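Local coordinates for UDP-N-acetylglucosamine 2-epimerase (Methanocaldococcus jannaschii, PDB 4NES) that catalyses the reversible epimerisation at C-2 of UDP-N-acetylglucosamine, giving UDP-N-acetylmannosamine, the activated donor of ManNAc residues, at the UD1/UDP site and the interface of chains A and B. Numbering follows the deposited sequence. Chains: chain A/B, UDP-N-acetylglucosamine 2-epimerase.

Contact 1: the UD1/UDP site. Residues chain A 10-11, 14, 37-40, 64, 96-97, 129, 207-208, 239, 241-243, 246, 269, 271, 274, 288-289, 294. With UD1 (uridine-diphosphate-N-acetylglucosamine), chain C; UDP (uridine-5'-diphosphate), chain D.
The 4'-hydroxyl O4' of the UD1 sugar is held by at least four partners: A:His207 NE2 meets it at 2.9 Å in the plane of the imidazole, A:Arg208 NH2 donates to it in the guanidinium plane, and O4' donates to O3B of the UDP beta-phosphate at 2.7 Å and lies longer, at 3.2 Å, from the bridging O3A, so its hydrogen is probably shared. A:His207, the probable catalytic histidine of the family, sits where the UD1 sugar meets the UDP diphosphate, in the interdomain cleft of a GT-B fold; UDP probably fills the catalytic site and UD1 an adjoining effector site. A:Arg208, bent at chi2 and chi3, spans both: NH1 salt-bridges UDP O2B, while NH2 also reaches A:Glu129 OE2 from above the carboxylate plane. OE2 gives its anti lone pair to UD1 O3' at 2.7 Å, so the arginine probably steadies the carboxylate. A:Arg10 turns its guanidinium side-on, NE and NH2 converging in plane on O1A of the UDP alpha-phosphate, NH2 to O1A at 2.8 Å. Its NH1 lies over one face of the UDP uracil, and A:Phe274 stacks on this base at a 6° tilt. On the UD1 uracil, A:Tyr39 (chi1 43°, the crowded position) stacks with the planes 12° apart, O4 over the centre of its ring, and A:Pro242 CG caps the base by CH-pi contact. The base is probably recognised as uracil at its rim: A:Tyr39 N and A:Ser40 N donate to O4, and N3 gives its hydrogen to A:Ser40 OG at 2.9 Å. A:Gln37 NE2 splits its two hydrogens in plane between UD1 acetamide O7' at 3.0 Å and phosphate O2A at 3.1 Å.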
loop_
_atom_site.group_PDB
_atom_site.type_symbol
_atom_site.label_atom_id
_atom_site.label_comp_id
_atom_site.label_asym_id
_atom_site.label_seq_id
_atom_site.Cartn_x
_atom_site.Cartn_y
_atom_site.Cartn_z
ATOM N N ARG A 10 -21.319 -2.118 3.278
ATOM C CA ARG A 10 -22.483 -1.249 3.089
ATOM C C ARG A 10 -22.245 0.027 2.251
ATOM O O ARG A 10 -22.910 0.216 1.234
ATOM C CB ARG A 10 -23.122 -0.900 4.439
ATOM C CG ARG A 10 -24.142 0.228 4.344
ATOM C CD ARG A 10 -24.873 0.417 5.671
ATOM N NE ARG A 10 -24.047 1.061 6.699
ATOM C CZ ARG A 10 -24.429 1.242 7.955
ATOM N NH1 ARG A 10 -25.607 0.789 8.365
ATOM N NH2 ARG A 10 -23.623 1.859 8.810
ATOM N N PRO A 11 -21.315 0.912 2.663
ATOM C CA PRO A 11 -21.160 2.158 1.890
ATOM C C PRO A 11 -20.678 1.941 0.463
ATOM O O PRO A 11 -21.055 2.719 -0.420
ATOM C CB PRO A 11 -20.103 2.937 2.685
ATOM C CG PRO A 11 -19.349 1.877 3.460
ATOM C CD PRO A 11 -20.389 0.867 3.815
ATOM N N ILE A 14 -23.685 1.012 -1.826
ATOM C CA ILE A 14 -24.491 2.189 -2.131
ATOM C C ILE A 14 -23.779 3.068 -3.165
ATOM O O ILE A 14 -24.383 3.468 -4.170
ATOM C CB ILE A 14 -24.795 2.973 -0.832
ATOM C CG1 ILE A 14 -25.697 2.138 0.092
ATOM C CG2 ILE A 14 -25.401 4.335 -1.147
ATOM C CD1 ILE A 14 -25.742 2.653 1.507
ATOM N N GLN A 37 -16.904 -8.856 3.346
ATOM C CA GLN A 37 -16.417 -8.187 4.544
ATOM C C GLN A 37 -17.599 -7.897 5.459
ATOM O O GLN A 37 -17.549 -8.159 6.661
ATOM C CB GLN A 37 -15.672 -6.892 4.192
ATOM C CG GLN A 37 -15.123 -6.214 5.439
ATOM C CD GLN A 37 -14.293 -4.969 5.164
ATOM O OE1 GLN A 37 -13.780 -4.752 4.060
ATOM N NE2 GLN A 37 -14.172 -4.134 6.178
ATOM N N HIS A 38 -18.666 -7.356 4.868
ATOM C CA HIS A 38 -19.967 -7.257 5.527
ATOM C C HIS A 38 -20.848 -8.405 5.070
ATOM O O HIS A 38 -20.818 -8.777 3.893
ATOM C CB HIS A 38 -20.630 -5.921 5.215
ATOM C CG HIS A 38 -20.037 -4.782 5.980
ATOM N ND1 HIS A 38 -20.544 -3.509 5.942
ATOM C CD2 HIS A 38 -18.975 -4.759 6.819
ATOM C CE1 HIS A 38 -19.825 -2.735 6.743
ATOM N NE2 HIS A 38 -18.866 -3.473 7.281
ATOM N N TYR A 39 -21.629 -8.956 6.000
ATOM C CA TYR A 39 -22.348 -10.211 5.777
ATOM C C TYR A 39 -23.715 -10.215 6.454
ATOM O O TYR A 39 -24.620 -10.934 6.015
ATOM C CB TYR A 39 -21.517 -11.401 6.281
ATOM C CG TYR A 39 -20.865 -11.121 7.607
ATOM C CD1 TYR A 39 -21.524 -11.370 8.796
ATOM C CD2 TYR A 39 -19.592 -10.573 7.663
ATOM C CE1 TYR A 39 -20.936 -11.091 10.012
ATOM C CE2 TYR A 39 -18.991 -10.283 8.873
ATOM C CZ TYR A 39 -19.663 -10.552 10.045
ATOM O OH TYR A 39 -19.076 -10.262 11.250
ATOM N N SER A 40 -23.873 -9.441 7.525
ATOM C CA SER A 40 -25.175 -9.345 8.183
ATOM C C SER A 40 -26.178 -8.815 7.166
ATOM O O SER A 40 -25.844 -7.941 6.369
ATOM C CB SER A 40 -25.116 -8.415 9.399
ATOM O OG SER A 40 -24.248 -8.930 10.394
ATOM N N SER A 64 -15.141 -10.904 9.133
ATOM C CA SER A 64 -14.464 -10.075 10.115
ATOM C C SER A 64 -13.120 -10.630 10.554
ATOM O O SER A 64 -12.846 -11.827 10.430
ATOM C CB SER A 64 -15.360 -9.879 11.334
ATOM O OG SER A 64 -16.591 -9.296 10.934
ATOM N N THR A 96 -12.101 1.098 2.364
ATOM C CA THR A 96 -12.174 -0.041 3.270
ATOM C C THR A 96 -11.010 -0.988 3.009
ATOM O O THR A 96 -10.283 -0.835 2.026
ATOM C CB THR A 96 -13.497 -0.798 3.087
ATOM O OG1 THR A 96 -13.513 -1.383 1.779
ATOM C CG2 THR A 96 -14.681 0.154 3.227
ATOM N N ASN A 97 -10.836 -1.979 3.878
ATOM C CA ASN A 97 -9.804 -2.987 3.638
ATOM C C ASN A 97 -10.021 -3.736 2.321
ATOM O O ASN A 97 -9.060 -4.123 1.663
ATOM C CB ASN A 97 -9.694 -3.972 4.802
ATOM C CG ASN A 97 -9.019 -3.370 6.013
ATOM O OD1 ASN A 97 -8.465 -2.270 5.957
ATOM N ND2 ASN A 97 -9.050 -4.101 7.124
ATOM N N GLU A 129 -8.674 4.014 7.392
ATOM C CA GLU A 129 -9.263 4.470 6.136
ATOM C C GLU A 129 -8.319 5.374 5.370
ATOM O O GLU A 129 -8.245 5.286 4.145
ATOM C CB GLU A 129 -10.582 5.207 6.382
ATOM C CG GLU A 129 -11.735 4.306 6.798
ATOM C CD GLU A 129 -11.719 3.937 8.276
ATOM O OE1 GLU A 129 -10.851 4.416 9.049
ATOM O OE2 GLU A 129 -12.595 3.137 8.669
ATOM N N HIS A 207 -19.567 4.938 14.306
ATOM C CA HIS A 207 -18.856 3.666 14.136
ATOM C C HIS A 207 -17.358 3.739 13.821
ATOM O O HIS A 207 -16.740 2.696 13.611
ATOM C CB HIS A 207 -19.549 2.775 13.087
ATOM C CG HIS A 207 -19.285 3.173 11.664
ATOM N ND1 HIS A 207 -20.027 4.120 10.999
ATOM C CD2 HIS A 207 -18.354 2.729 10.775
ATOM C CE1 HIS A 207 -19.570 4.250 9.766
ATOM N NE2 HIS A 207 -18.555 3.421 9.605
ATOM N N ARG A 208 -16.770 4.931 13.755
ATOM C CA ARG A 208 -15.327 5.018 13.467
ATOM C C ARG A 208 -14.566 4.225 14.513
ATOM O O ARG A 208 -14.869 4.320 15.706
ATOM C CB ARG A 208 -14.828 6.464 13.499
ATOM C CG ARG A 208 -15.352 7.373 12.390
ATOM C CD ARG A 208 -14.474 7.389 11.142
ATOM N NE ARG A 208 -14.439 6.120 10.421
ATOM C CZ ARG A 208 -15.384 5.694 9.593
ATOM N NH1 ARG A 208 -16.488 6.411 9.394
ATOM N NH2 ARG A 208 -15.230 4.527 8.976
ATOM N N SER A 239 -29.227 4.801 14.811
ATOM C CA SER A 239 -29.020 3.571 14.043
ATOM C C SER A 239 -27.648 3.035 14.418
ATOM O O SER A 239 -26.637 3.684 14.140
ATOM C CB SER A 239 -29.076 3.839 12.540
ATOM O OG SER A 239 -28.667 2.689 11.818
ATOM N N HIS A 241 -24.457 0.653 14.403
ATOM C CA HIS A 241 -23.596 -0.238 13.630
ATOM C C HIS A 241 -23.222 -1.431 14.502
ATOM O O HIS A 241 -23.056 -1.275 15.707
ATOM C CB HIS A 241 -22.341 0.553 13.262
ATOM C CG HIS A 241 -21.437 -0.124 12.277
ATOM N ND1 HIS A 241 -20.674 -1.229 12.590
ATOM C CD2 HIS A 241 -21.106 0.209 11.001
ATOM C CE1 HIS A 241 -19.952 -1.575 11.543
ATOM N NE2 HIS A 241 -20.182 -0.714 10.569
ATOM N N PRO A 242 -23.102 -2.626 13.908
ATOM C CA PRO A 242 -22.796 -3.795 14.747
ATOM C C PRO A 242 -21.451 -3.714 15.484
ATOM O O PRO A 242 -21.347 -4.264 16.580
ATOM C CB PRO A 242 -22.819 -4.962 13.759
ATOM C CG PRO A 242 -22.641 -4.329 12.397
ATOM C CD PRO A 242 -23.359 -3.002 12.507
ATOM N N ARG A 243 -20.448 -3.057 14.912
ATOM C CA ARG A 243 -19.201 -2.838 15.646
ATOM C C ARG A 243 -19.490 -2.062 16.925
ATOM O O ARG A 243 -19.014 -2.403 18.013
ATOM C CB ARG A 243 -18.224 -2.035 14.792
ATOM C CG ARG A 243 -16.829 -1.938 15.379
ATOM C CD ARG A 243 -16.036 -0.803 14.744
ATOM N NE ARG A 243 -14.618 -0.910 15.082
ATOM C CZ ARG A 243 -13.699 -1.439 14.286
ATOM N NH1 ARG A 243 -14.022 -1.896 13.078
ATOM N NH2 ARG A 243 -12.440 -1.504 14.698
ATOM N N LYS A 246 -21.301 -3.925 19.686
ATOM C CA LYS A 246 -20.386 -4.859 20.336
ATOM C C LYS A 246 -19.506 -4.118 21.329
ATOM O O LYS A 246 -19.304 -4.577 22.460
ATOM C CB LYS A 246 -19.538 -5.587 19.289
ATOM C CG LYS A 246 -18.440 -6.462 19.880
ATOM C CD LYS A 246 -17.695 -7.208 18.787
ATOM C CE LYS A 246 -16.846 -6.267 17.957
ATOM N NZ LYS A 246 -16.100 -7.025 16.920
ATOM N N VAL A 269 -30.758 0.006 9.106
ATOM C CA VAL A 269 -31.877 -0.090 8.163
ATOM C C VAL A 269 -31.414 0.043 6.719
ATOM O O VAL A 269 -30.268 0.401 6.444
ATOM C CB VAL A 269 -32.961 0.971 8.456
ATOM C CG1 VAL A 269 -33.515 0.792 9.863
ATOM C CG2 VAL A 269 -32.394 2.378 8.259
ATOM N N TYR A 271 -31.287 1.486 2.732
ATOM C CA TYR A 271 -30.974 2.819 2.226
ATOM C C TYR A 271 -32.208 3.712 2.082
ATOM O O TYR A 271 -32.174 4.892 2.422
ATOM C CB TYR A 271 -30.248 2.705 0.891
ATOM C CG TYR A 271 -29.597 3.983 0.430
ATOM C CD1 TYR A 271 -28.798 4.719 1.284
ATOM C CD2 TYR A 271 -29.770 4.439 -0.877
ATOM C CE1 TYR A 271 -28.186 5.883 0.862
ATOM C CE2 TYR A 271 -29.157 5.607 -1.308
ATOM C CZ TYR A 271 -28.368 6.322 -0.424
ATOM O OH TYR A 271 -27.751 7.482 -0.839
ATOM N N PHE A 274 -33.249 4.785 5.476
ATOM C CA PHE A 274 -32.306 5.715 6.080
ATOM C C PHE A 274 -32.366 7.099 5.440
ATOM O O PHE A 274 -32.256 8.110 6.135
ATOM C CB PHE A 274 -30.878 5.165 6.076
ATOM C CG PHE A 274 -29.994 5.854 7.063
ATOM C CD1 PHE A 274 -30.168 5.633 8.418
ATOM C CD2 PHE A 274 -29.028 6.758 6.648
ATOM C CE1 PHE A 274 -29.378 6.288 9.352
ATOM C CE2 PHE A 274 -28.228 7.406 7.583
ATOM C CZ PHE A 274 -28.417 7.169 8.931
ATOM N N SER A 288 -19.826 9.086 10.320
ATOM C CA SER A 288 -19.806 8.420 9.023
ATOM C C SER A 288 -19.349 9.343 7.900
ATOM O O SER A 288 -19.700 10.525 7.893
ATOM C CB SER A 288 -21.226 7.954 8.702
ATOM O OG SER A 288 -21.330 7.585 7.339
ATOM N N GLY A 289 -18.604 8.808 6.932
ATOM C CA GLY A 289 -18.223 9.599 5.771
ATOM C C GLY A 289 -19.400 9.877 4.859
ATOM O O GLY A 289 -19.663 11.023 4.479
ATOM N N GLU A 294 -24.404 12.986 2.564
ATOM C CA GLU A 294 -25.854 12.988 2.420
ATOM C C GLU A 294 -26.524 14.129 3.170
ATOM O O GLU A 294 -27.458 14.736 2.656
ATOM C CB GLU A 294 -26.429 11.633 2.831
ATOM C CG GLU A 294 -26.003 10.562 1.844
ATOM C CD GLU A 294 -26.215 9.157 2.332
ATOM O OE1 GLU A 294 -26.395 8.945 3.554
ATOM O OE2 GLU A 294 -26.176 8.245 1.485
HETATM C "C1'" UD1 C . -15.765 -1.075 7.845
HETATM C "C2'" UD1 C . -14.742 -0.160 7.245
HETATM C "C3'" UD1 C . -15.111 1.234 7.414
HETATM C "C4'" UD1 C . -16.462 1.542 6.930
HETATM C "C5'" UD1 C . -17.462 0.562 7.489
HETATM C "C6'" UD1 C . -18.803 0.706 6.876
HETATM C "C7'" UD1 C . -12.362 -1.115 7.300
HETATM C "C8'" UD1 C . -11.087 -1.244 8.080
HETATM N "N2'" UD1 C . -13.433 -0.366 7.916
HETATM O "O1'" UD1 C . -15.823 -0.853 9.208
HETATM O "O3'" UD1 C . -14.152 2.066 6.736
HETATM O "O4'" UD1 C . -16.842 2.861 7.291
HETATM O "O5'" UD1 C . -17.054 -0.778 7.237
HETATM O "O6'" UD1 C . -19.856 0.403 7.714
HETATM O "O7'" UD1 C . -12.479 -1.633 6.187
HETATM N N1 UD1 C . -19.917 -6.753 11.938
HETATM C C2 UD1 C . -21.036 -7.479 11.938
HETATM N N3 UD1 C . -21.660 -7.758 10.795
HETATM C C4 UD1 C . -21.176 -7.334 9.620
HETATM C C5 UD1 C . -20.015 -6.574 9.584
HETATM C C6 UD1 C . -19.386 -6.284 10.784
HETATM O O2 UD1 C . -21.508 -7.886 12.981
HETATM O O4 UD1 C . -21.830 -7.633 8.460
HETATM C C1B UD1 C . -19.218 -6.418 13.202
HETATM C C2B UD1 C . -18.279 -7.451 13.678
HETATM O "O2'" UD1 C . -18.293 -7.486 15.084
HETATM C C3B UD1 C . -16.997 -6.976 13.209
HETATM C C4B UD1 C . -17.133 -5.506 13.374
HETATM O O4B UD1 C . -18.480 -5.201 13.067
HETATM O O3B UD1 C . -15.888 -7.499 13.897
HETATM C C5B UD1 C . -16.237 -4.738 12.470
HETATM O O5B UD1 C . -16.317 -5.086 11.111
HETATM P PA UD1 C . -15.266 -4.551 10.101
HETATM O O1A UD1 C . -13.911 -5.031 10.519
HETATM O O2A UD1 C . -15.641 -5.017 8.732
HETATM O O3A UD1 C . -15.222 -2.991 10.205
HETATM P PB UD1 C . -16.410 -1.927 10.203
HETATM O O1B UD1 C . -16.453 -1.297 11.557
HETATM O O2B UD1 C . -17.688 -2.537 9.695
HETATM N N1 UDP D . -26.863 3.913 5.832
HETATM C C2 UDP D . -27.947 3.119 5.662
HETATM N N3 UDP D . -28.609 2.648 6.741
HETATM C C4 UDP D . -28.230 2.935 8.006
HETATM C C5 UDP D . -27.111 3.752 8.221
HETATM C C6 UDP D . -26.435 4.223 7.090
HETATM O O2 UDP D . -28.334 2.826 4.528
HETATM O O4 UDP D . -28.943 2.417 9.082
HETATM C "C1'" UDP D . -26.071 4.419 4.697
HETATM C "C2'" UDP D . -25.940 5.841 4.537
HETATM O "O2'" UDP D . -27.095 6.382 3.937
HETATM C "C3'" UDP D . -24.712 5.977 3.743
HETATM C "C4'" UDP D . -23.923 4.809 4.108
HETATM O "O4'" UDP D . -24.728 3.998 4.927
HETATM O "O3'" UDP D . -24.925 5.978 2.358
HETATM C "C5'" UDP D . -22.698 5.133 4.893
HETATM O "O5'" UDP D . -22.034 3.974 5.334
HETATM P PA UDP D . -21.224 3.920 6.695
HETATM O O1A UDP D . -21.423 2.546 7.299
HETATM O O2A UDP D . -21.703 5.030 7.605
HETATM O O3A UDP D . -19.688 4.048 6.359
HETATM P PB UDP D . -18.750 5.228 5.927
HETATM O O1B UDP D . -19.469 6.128 4.934
HETATM O O2B UDP D . -18.310 5.974 7.161
HETATM O O3B UDP D . -17.593 4.499 5.302
HETATM O O HOH W 1 -22.293 5.340 1.134
HETATM O O HOH W 2 -12.873 1.010 10.385
HETATM O O HOH W 3 -15.339 1.253 11.677
#

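Contact 2: the interface of chains A and B. Residues chain A 104, 107-108, 135, 138-139; chain B 100, 128, 131-132, 134-135.
A:Lys108, at the end of helix 97-108, reaches from chain A onto helix 128-138 of chain B. From CB the chain leaves with CG anti to the carbonyl carbon (chi1 -66°), folds at chi2, runs straight through chi3 (-178°) and bends again at chi4 (71°). Its CD crosses B:Pro128 obliquely and touches the proline CB at 3.8 Å. The next carbon, CE, rests against B:Ile131 CG2 at 3.9 Å. At the tip, the amino nitrogen A:Lys108 NZ closes a hydrogen bond of 2.8 Å to the side-chain carbonyl B:Asn132 OD1. That donor arrives in the carbonyl plane, on a lone pair, with the two side chains crossing at about a right angle. An alanine here, ending at CB, lacks the bond to B:Asn132 and the aliphatic cover over B:Pro128 and B:Ile131, and would probably loosen this edge of the interface. Beyond the lysine the contact is apolar. B:Ile131 sends CG2 against A:Ile139 CG2 at 3.8 Å, the two side chains crossing at about a right angle, while its CD1 lies by the carbonyl O and the hydroxyl of A:Ser107. That hydroxyl is turned back to its own helix, OG donating to A:Leu104 O from above the carbonyl plane. A:Leu104 and B:Leu100 meet tip to tip, CD1 to CD2 at 3.9 Å. A:Leu135 and B:Leu135, the same residue in both chains, cross obliquely with their CD2 methyls 3.8 Å apart, and each CD2 also lies 3.4 Å from the partner's backbone O. The two-fold axis gives every contact a twin, and this mostly apolar packing, largely between helices, joins the subunits of the homodimer.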
loop_
_atom_site.group_PDB
_atom_site.type_symbol
_atom_site.label_atom_id
_atom_site.label_comp_id
_atom_site.label_asym_id
_atom_site.label_seq_id
_atom_site.Cartn_x
_atom_site.Cartn_y
_atom_site.Cartn_z
ATOM N N LEU A 104 -4.307 -3.765 -4.429
ATOM C CA LEU A 104 -2.992 -4.356 -4.290
ATOM C C LEU A 104 -2.860 -5.632 -5.120
ATOM O O LEU A 104 -1.826 -5.850 -5.755
ATOM C CB LEU A 104 -2.687 -4.622 -2.822
ATOM C CG LEU A 104 -1.277 -5.135 -2.543
ATOM C CD1 LEU A 104 -0.226 -4.279 -3.253
ATOM C CD2 LEU A 104 -1.042 -5.125 -1.046
ATOM N N SER A 107 -2.787 -4.503 -8.911
ATOM C CA SER A 107 -1.549 -3.820 -9.269
ATOM C C SER A 107 -0.400 -4.789 -9.532
ATOM O O SER A 107 0.351 -4.614 -10.491
ATOM C CB SER A 107 -1.162 -2.797 -8.190
ATOM O OG SER A 107 -0.697 -3.431 -7.019
ATOM N N LYS A 108 -0.261 -5.820 -8.704
ATOM C CA LYS A 108 0.815 -6.784 -8.907
ATOM C C LYS A 108 0.551 -7.703 -10.099
ATOM O O LYS A 108 1.477 -8.274 -10.661
ATOM C CB LYS A 108 1.062 -7.617 -7.645
ATOM C CG LYS A 108 1.601 -6.819 -6.451
ATOM C CD LYS A 108 3.040 -6.349 -6.704
ATOM C CE LYS A 108 3.616 -5.600 -5.498
ATOM N NZ LYS A 108 3.896 -6.505 -4.335
ATOM N N LEU A 135 -2.813 4.606 -0.008
ATOM C CA LEU A 135 -2.121 3.526 -0.703
ATOM C C LEU A 135 -2.806 3.182 -2.020
ATOM O O LEU A 135 -2.161 3.048 -3.063
ATOM C CB LEU A 135 -2.025 2.289 0.188
ATOM C CG LEU A 135 -1.180 2.479 1.450
ATOM C CD1 LEU A 135 -1.031 1.154 2.170
ATOM C CD2 LEU A 135 0.184 3.060 1.130
ATOM N N HIS A 138 -2.159 5.594 -4.836
ATOM C CA HIS A 138 -0.845 5.512 -5.436
ATOM C C HIS A 138 -0.611 4.297 -6.318
ATOM O O HIS A 138 0.436 4.193 -6.949
ATOM C CB HIS A 138 0.233 5.640 -4.363
ATOM C CG HIS A 138 0.410 7.038 -3.897
ATOM N ND1 HIS A 138 1.309 7.903 -4.470
ATOM C CD2 HIS A 138 -0.251 7.755 -2.950
ATOM C CE1 HIS A 138 1.222 9.088 -3.886
ATOM N NE2 HIS A 138 0.276 9.017 -2.958
ATOM N N ILE A 139 -1.579 3.388 -6.377
ATOM C CA ILE A 139 -1.485 2.288 -7.339
ATOM C C ILE A 139 -2.639 2.280 -8.339
ATOM O O ILE A 139 -2.842 1.294 -9.053
ATOM C CB ILE A 139 -1.344 0.912 -6.652
ATOM C CG1 ILE A 139 -2.363 0.771 -5.529
ATOM C CG2 ILE A 139 0.082 0.716 -6.137
ATOM C CD1 ILE A 139 -2.322 -0.578 -4.846
ATOM N N LEU B 100 6.831 -4.640 2.131
ATOM C CA LEU B 100 5.472 -4.123 2.072
ATOM C C LEU B 100 4.588 -4.779 3.125
ATOM O O LEU B 100 3.843 -4.097 3.820
ATOM C CB LEU B 100 4.873 -4.332 0.685
ATOM C CG LEU B 100 3.407 -3.913 0.566
ATOM C CD1 LEU B 100 3.269 -2.417 0.799
ATOM C CD2 LEU B 100 2.822 -4.308 -0.800
ATOM N N PRO B 128 7.035 -4.559 -9.598
ATOM C CA PRO B 128 6.542 -4.800 -8.234
ATOM C C PRO B 128 7.388 -4.108 -7.163
ATOM O O PRO B 128 6.849 -3.686 -6.132
ATOM C CB PRO B 128 6.610 -6.328 -8.082
ATOM C CG PRO B 128 7.550 -6.794 -9.158
ATOM C CD PRO B 128 7.447 -5.804 -10.274
ATOM N N ILE B 131 6.188 -0.505 -6.780
ATOM C CA ILE B 131 4.940 -0.505 -6.012
ATOM C C ILE B 131 5.238 -0.670 -4.532
ATOM O O ILE B 131 4.770 0.113 -3.707
ATOM C CB ILE B 131 3.974 -1.611 -6.480
ATOM C CG1 ILE B 131 3.415 -1.271 -7.867
ATOM C CG2 ILE B 131 2.830 -1.776 -5.493
ATOM C CD1 ILE B 131 2.790 -2.455 -8.588
ATOM N N ASN B 132 6.057 -1.665 -4.197
ATOM C CA ASN B 132 6.365 -1.951 -2.802
ATOM C C ASN B 132 7.004 -0.759 -2.112
ATOM O O ASN B 132 6.656 -0.407 -0.983
ATOM C CB ASN B 132 7.290 -3.160 -2.686
ATOM C CG ASN B 132 6.594 -4.464 -3.010
ATOM O OD1 ASN B 132 5.363 -4.548 -2.966
ATOM N ND2 ASN B 132 7.378 -5.495 -3.345
ATOM N N VAL B 134 7.053 2.540 -3.036
ATOM C CA VAL B 134 6.173 3.706 -2.969
ATOM C C VAL B 134 5.155 3.539 -1.839
ATOM O O VAL B 134 4.998 4.431 -1.002
ATOM C CB VAL B 134 5.450 3.963 -4.305
ATOM C CG1 VAL B 134 4.361 5.031 -4.138
ATOM C CG2 VAL B 134 6.429 4.388 -5.388
ATOM N N LEU B 135 4.498 2.388 -1.787
ATOM C CA LEU B 135 3.491 2.160 -0.757
ATOM C C LEU B 135 4.102 2.200 0.638
ATOM O O LEU B 135 3.582 2.848 1.549
ATOM C CB LEU B 135 2.776 0.830 -0.989
ATOM C CG LEU B 135 1.962 0.764 -2.283
ATOM C CD1 LEU B 135 1.181 -0.534 -2.329
ATOM C CD2 LEU B 135 1.022 1.947 -2.416
#

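The centres of contact 1 and contact 2 lie about 26 Å apart, and contact 2 is about 25 Å from A:His207, so this patch of the interface lies away from the nucleotide cleft. Two helices nevertheless serve both. Helix 97-108 begins at contact 1 with A:Asn97 and ends at contact 2 with A:Lys108; helix 128-138 carries A:Glu129 to the sugar and A:Leu135 to the partner chain. Dimer formation may therefore help fix the domain that holds these ligand-facing helix starts, and could link the two sites across the assembly, although the structure alone does not show such coupling.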